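Local coordinates for protein CurH (Lyngbya majuscula, PDB 3KG7) that acts as the dehydratase domain of a curacin polyketide synthase module, probably removing water from a beta-hydroxyacyl intermediate to leave a double bond, at residues 72-77 with 119-124; 222-227 with 283-288. All blocks are in the same frame, centred on the assembly; numbering follows the deposited sequence.

How the interactions relate
Interaction 1 joins the end of strand 66-73 and the loop that follows it to strand 117-124, and interaction 2 joins the start of strand 225-236 to the end of strand 274-286. Along the chain they come in series, the first closing before the second opens. Their centres lie about 17 Å apart and their nearest atoms about 6 Å apart, without touching. Strands 66-73 and 225-236 are neighbours, antiparallel to each other, so the two contacts flank the seam where the halves of the double hotdog meet: Phe73 is joined by a backbone hydrogen bond to Trp229, two residues beyond 222-227. Each contact thus ties an inner strand of the seam to its outer neighbour.

Interaction 1 (72-77 with 119-124); sequences NFQQPL and HASMSV
Residues 72-77 run against 119-124 in antiparallel sense, the touching parts 154° apart in direction. Asn72 and Ser121 form a hydrogen-bonded pair closed by two fairly straight bonds, Asn72 N to Ser121 O (2.9 Å) and Ser121 N to Asn72 O (3.0 Å), both donors lying in the carbonyl plane. Phe73 and Ala120 follow as a non-hydrogen-bonded pair, with Ala120 CB near the plane of the Phe73 ring at its edge. Beyond them the chain leaves the strand, and Gln74 N reaches His119 O (3.0 Å) from above the carbonyl plane. This pairing belongs to the N-terminal hotdog of the double hotdog fold, and a classic beta bulge interrupts strand 117-124 here: His119 and Ala120 both face Val105 of strand 101-109. The His119 side chain turns back to the departing loop, its CG beside the backbone N (chi1 -56°). ND1 gives its proton to Gln75 O at 2.6 Å; the acceptor lies in the ring plane, while the donor stands above the carbonyl plane. NE2 is hydrogen-bonded to Ser107 OG, so both ring nitrogens are engaged, which should hold the imidazole in this rotation. Leu77 crosses obliquely over one face, its CB 3.8 Å from the centroid of the His119 ring and almost on the ring normal, a CH-pi contact. Tyr54 of helix 52-62 also touches Leu77 and His119.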
loop_
_atom_site.group_PDB
_atom_site.type_symbol
_atom_site.label_atom_id
_atom_site.label_comp_id
_atom_site.label_asym_id
_atom_site.label_seq_id
_atom_site.Cartn_x
_atom_site.Cartn_y
_atom_site.Cartn_z
ATOM N N ASN C 72 15.154 13.917 -10.119
ATOM C CA ASN C 72 15.888 14.629 -9.069
ATOM C C ASN C 72 16.239 13.737 -7.887
ATOM O O ASN C 72 15.446 12.878 -7.470
ATOM C CB ASN C 72 15.109 15.837 -8.557
ATOM C CG ASN C 72 14.577 16.706 -9.673
ATOM O OD1 ASN C 72 13.652 16.308 -10.394
ATOM N ND2 ASN C 72 15.139 17.906 -9.812
ATOM N N PHE C 73 17.437 13.940 -7.354
ATOM C CA PHE C 73 17.842 13.260 -6.137
ATOM C C PHE C 73 17.939 14.269 -5.011
ATOM O O PHE C 73 18.581 15.314 -5.144
ATOM C CB PHE C 73 19.171 12.533 -6.314
ATOM C CG PHE C 73 19.293 11.820 -7.619
ATOM C CD1 PHE C 73 18.446 10.761 -7.931
ATOM C CD2 PHE C 73 20.258 12.210 -8.547
ATOM C CE1 PHE C 73 18.551 10.107 -9.150
ATOM C CE2 PHE C 73 20.374 11.552 -9.779
ATOM C CZ PHE C 73 19.520 10.498 -10.077
ATOM N N GLN C 74 17.272 13.950 -3.911
ATOM C CA GLN C 74 17.306 14.766 -2.713
ATOM C C GLN C 74 18.375 14.185 -1.776
ATOM O O GLN C 74 19.523 13.975 -2.195
ATOM C CB GLN C 74 15.914 14.807 -2.070
ATOM C CG GLN C 74 14.826 15.468 -2.932
ATOM C CD GLN C 74 14.361 14.600 -4.104
ATOM O OE1 GLN C 74 13.852 13.500 -3.914
ATOM N NE2 GLN C 74 14.525 15.106 -5.321
ATOM N N GLN C 75 18.021 13.918 -0.522
ATOM C CA GLN C 75 18.996 13.325 0.396
ATOM C C GLN C 75 19.244 11.849 0.064
ATOM O O GLN C 75 18.331 11.136 -0.367
ATOM C CB GLN C 75 18.629 13.539 1.868
ATOM C CG GLN C 75 17.143 13.654 2.169
ATOM C CD GLN C 75 16.875 14.363 3.495
ATOM O OE1 GLN C 75 17.807 14.701 4.243
ATOM N NE2 GLN C 75 15.598 14.595 3.792
ATOM N N PRO C 76 20.505 11.408 0.208
ATOM C CA PRO C 76 20.857 10.004 -0.016
ATOM C C PRO C 76 20.274 9.043 1.023
ATOM O O PRO C 76 20.073 9.426 2.179
ATOM C CB PRO C 76 22.389 10.002 0.084
ATOM C CG PRO C 76 22.730 11.220 0.844
ATOM C CD PRO C 76 21.679 12.233 0.542
ATOM N N LEU C 77 19.999 7.812 0.591
ATOM C CA LEU C 77 19.709 6.715 1.503
ATOM C C LEU C 77 21.042 6.078 1.870
ATOM O O LEU C 77 21.678 5.439 1.031
ATOM C CB LEU C 77 18.779 5.691 0.839
ATOM C CG LEU C 77 17.953 4.738 1.712
ATOM C CD1 LEU C 77 16.813 4.154 0.908
ATOM C CD2 LEU C 77 18.785 3.617 2.302
ATOM N N HIS C 119 14.197 10.578 -1.296
ATOM C CA HIS C 119 15.478 10.368 -1.940
ATOM C C HIS C 119 15.443 10.692 -3.432
ATOM O O HIS C 119 16.459 11.109 -4.009
ATOM C CB HIS C 119 15.958 8.944 -1.681
ATOM C CG HIS C 119 16.032 8.603 -0.227
ATOM N ND1 HIS C 119 16.970 9.156 0.621
ATOM C CD2 HIS C 119 15.274 7.781 0.535
ATOM C CE1 HIS C 119 16.787 8.687 1.840
ATOM N NE2 HIS C 119 15.766 7.848 1.814
ATOM N N ALA C 120 14.272 10.520 -4.045
ATOM C CA ALA C 120 14.141 10.714 -5.481
ATOM C C ALA C 120 12.725 11.067 -5.946
ATOM O O ALA C 120 11.734 10.690 -5.315
ATOM C CB ALA C 120 14.647 9.480 -6.224
ATOM N N SER C 121 12.658 11.803 -7.056
ATOM C CA SER C 121 11.413 12.040 -7.776
ATOM C C SER C 121 11.696 11.991 -9.268
ATOM O O SER C 121 12.800 12.334 -9.701
ATOM C CB SER C 121 10.825 13.403 -7.414
ATOM O OG SER C 121 11.773 14.432 -7.641
HETATM N N MSE C 122 10.710 11.567 -10.047
HETATM C CA MSE C 122 10.817 11.573 -11.508
HETATM C C MSE C 122 9.466 11.300 -12.157
HETATM O O MSE C 122 8.499 10.955 -11.474
HETATM C CB MSE C 122 11.848 10.552 -11.995
HETATM C CG MSE C 122 11.433 9.108 -11.794
HETATM SE SE MSE C 122 12.943 7.956 -11.347
HETATM C CE MSE C 122 13.380 8.704 -9.594
ATOM N N SER C 123 9.413 11.463 -13.474
ATOM C CA SER C 123 8.230 11.135 -14.251
ATOM C C SER C 123 8.573 10.092 -15.292
ATOM O O SER C 123 9.591 10.200 -15.992
ATOM C CB SER C 123 7.663 12.372 -14.944
ATOM O OG SER C 123 6.805 13.113 -14.086
ATOM N N VAL C 124 7.728 9.070 -15.375
ATOM C CA VAL C 124 7.748 8.149 -16.495
ATOM C C VAL C 124 7.059 8.874 -17.649
ATOM O O VAL C 124 5.931 9.345 -17.499
ATOM C CB VAL C 124 6.999 6.856 -16.137
ATOM C CG1 VAL C 124 7.093 5.828 -17.265
ATOM C CG2 VAL C 124 7.560 6.282 -14.856
#

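Interaction 2 (222-227 with 283-288)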
loop_
_atom_site.group_PDB
_atom_site.type_symbol
_atom_site.label_atom_id
_atom_site.label_comp_id
_atom_site.label_asym_id
_atom_site.label_seq_id
_atom_site.Cartn_x
_atom_site.Cartn_y
_atom_site.Cartn_z
ATOM N N SER C 222 40.561 18.009 -2.723
ATOM C CA SER C 222 39.727 18.502 -1.626
ATOM C C SER C 222 39.136 17.383 -0.756
ATOM O O SER C 222 38.923 17.568 0.444
ATOM C CB SER C 222 38.616 19.398 -2.175
ATOM O OG SER C 222 39.167 20.464 -2.930
ATOM N N GLY C 223 38.881 16.230 -1.376
ATOM C CA GLY C 223 38.243 15.077 -0.729
ATOM C C GLY C 223 36.731 15.081 -0.878
ATOM O O GLY C 223 36.074 14.060 -0.660
ATOM N N VAL C 224 36.192 16.239 -1.255
ATOM C CA VAL C 224 34.755 16.472 -1.376
ATOM C C VAL C 224 34.161 15.678 -2.537
ATOM O O VAL C 224 34.719 15.662 -3.633
ATOM C CB VAL C 224 34.457 17.990 -1.540
ATOM C CG1 VAL C 224 33.013 18.244 -1.981
ATOM C CG2 VAL C 224 34.770 18.741 -0.241
ATOM N N PHE C 225 33.027 15.030 -2.277
ATOM C CA PHE C 225 32.337 14.165 -3.246
ATOM C C PHE C 225 31.498 14.944 -4.260
ATOM O O PHE C 225 30.949 16.003 -3.947
ATOM C CB PHE C 225 31.448 13.168 -2.486
ATOM C CG PHE C 225 30.728 12.175 -3.359
ATOM C CD1 PHE C 225 31.435 11.304 -4.190
ATOM C CD2 PHE C 225 29.335 12.076 -3.309
ATOM C CE1 PHE C 225 30.755 10.367 -4.987
ATOM C CE2 PHE C 225 28.649 11.144 -4.093
ATOM C CZ PHE C 225 29.358 10.289 -4.935
ATOM N N TRP C 226 31.417 14.408 -5.478
ATOM C CA TRP C 226 30.511 14.907 -6.519
ATOM C C TRP C 226 29.241 14.048 -6.553
ATOM O O TRP C 226 29.238 12.968 -7.153
ATOM C CB TRP C 226 31.181 14.847 -7.898
ATOM C CG TRP C 226 32.163 15.944 -8.226
ATOM C CD1 TRP C 226 33.527 15.844 -8.228
ATOM C CD2 TRP C 226 31.860 17.283 -8.646
ATOM N NE1 TRP C 226 34.094 17.041 -8.605
ATOM C CE2 TRP C 226 33.095 17.940 -8.868
ATOM C CE3 TRP C 226 30.670 17.995 -8.846
ATOM C CZ2 TRP C 226 33.172 19.280 -9.282
ATOM C CZ3 TRP C 226 30.749 19.330 -9.261
ATOM C CH2 TRP C 226 31.992 19.955 -9.472
ATOM N N ALA C 227 28.173 14.532 -5.917
ATOM C CA ALA C 227 26.904 13.794 -5.824
ATOM C C ALA C 227 25.974 14.058 -7.002
ATOM O O ALA C 227 25.731 15.219 -7.346
ATOM C CB ALA C 227 26.188 14.125 -4.532
ATOM N N VAL C 283 26.091 16.280 -11.698
ATOM C CA VAL C 283 26.657 16.088 -10.368
ATOM C C VAL C 283 26.886 17.444 -9.702
ATOM O O VAL C 283 27.109 18.445 -10.380
ATOM C CB VAL C 283 27.970 15.257 -10.396
ATOM C CG1 VAL C 283 27.680 13.812 -10.811
ATOM C CG2 VAL C 283 29.013 15.893 -11.321
ATOM N N LYS C 284 26.803 17.477 -8.378
ATOM C CA LYS C 284 27.080 18.697 -7.626
ATOM C C LYS C 284 27.928 18.375 -6.398
ATOM O O LYS C 284 27.793 17.300 -5.802
ATOM C CB LYS C 284 25.778 19.402 -7.225
ATOM C CG LYS C 284 25.963 20.823 -6.687
ATOM C CD LYS C 284 24.645 21.441 -6.231
ATOM C CE LYS C 284 24.207 20.907 -4.872
ATOM N NZ LYS C 284 23.024 21.638 -4.342
ATOM N N ARG C 285 28.807 19.306 -6.033
ATOM C CA ARG C 285 29.661 19.155 -4.856
ATOM C C ARG C 285 28.824 18.958 -3.588
ATOM O O ARG C 285 27.880 19.711 -3.328
ATOM C CB ARG C 285 30.578 20.370 -4.706
ATOM C CG ARG C 285 31.520 20.598 -5.881
ATOM C CD ARG C 285 32.853 19.862 -5.723
ATOM N NE ARG C 285 33.692 20.429 -4.662
ATOM C CZ ARG C 285 35.023 20.361 -4.624
ATOM N NH1 ARG C 285 35.702 19.764 -5.596
ATOM N NH2 ARG C 285 35.680 20.903 -3.610
ATOM N N ALA C 286 29.161 17.930 -2.816
ATOM C CA ALA C 286 28.447 17.636 -1.581
ATOM C C ALA C 286 29.414 17.206 -0.482
ATOM O O ALA C 286 29.814 16.041 -0.425
ATOM C CB ALA C 286 27.372 16.570 -1.820
ATOM N N PRO C 287 29.809 18.157 0.386
ATOM C CA PRO C 287 30.668 17.835 1.529
ATOM C C PRO C 287 29.949 16.930 2.527
ATOM O O PRO C 287 28.723 16.976 2.634
ATOM C CB PRO C 287 30.974 19.203 2.146
ATOM C CG PRO C 287 29.883 20.094 1.675
ATOM C CD PRO C 287 29.476 19.592 0.326
ATOM N N SER C 288 30.721 16.119 3.246
ATOM C CA SER C 288 30.172 15.070 4.112
ATOM C C SER C 288 29.206 15.557 5.200
ATOM O O SER C 288 28.257 14.851 5.536
ATOM C CB SER C 288 31.298 14.245 4.731
ATOM O OG SER C 288 30.795 13.011 5.206
#
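Trp226 and Arg285, a non-hydrogen-bonded antiparallel pair, send their side chains to the same side of the strands, where the aliphatic part of the arginine lies over the indole. Arg285 CD sits 3.7 Å from the centroid of the Trp226 six-membered ring, 14° off its normal, a CH-pi contact, and Arg285 CG lies over the same face, above the Trp226 CZ3-CH2 edge. Bends at chi2 and chi3 then carry the guanidinium past the indole, and the two planes stand 77° apart, so the charged group is not stacked on the ring. Val224 crosses the arginine at about a right angle and takes one guanidinium face, its CG1 3.5 Å from Arg285 NE. Ser222 OG lies in the guanidinium plane at its edge, 3.6 Å from Arg285 NH2 but not hydrogen-bonded to it; NH1 hydrogen-bonds weakly to Ser219. On the Val283 side, CG2 of that residue packs against Trp226 CE3 at 3.6 Å. Phe218 meets the indole edge-to-face.

On the opposite side of the strands, with Phe225 and Lys284, Ala227 CB meets Ala286 CB at 3.8 Å, and Phe291 of helix 288-291 touches both alanines. Backbone bonds hold the register, with Ala286 N nearly along the C=O axis of Phe225 (2.9 Å) and two bonds closing the Ala227-Lys284 pair. The N-to-C directions of the short strand segments are 136° apart, well short of straight antiparallel. Such a twisted antiparallel strand pair, between the seam strand 225-236 and strand 274-286, is part of the C-terminal hotdog of the dehydratase double hotdog fold.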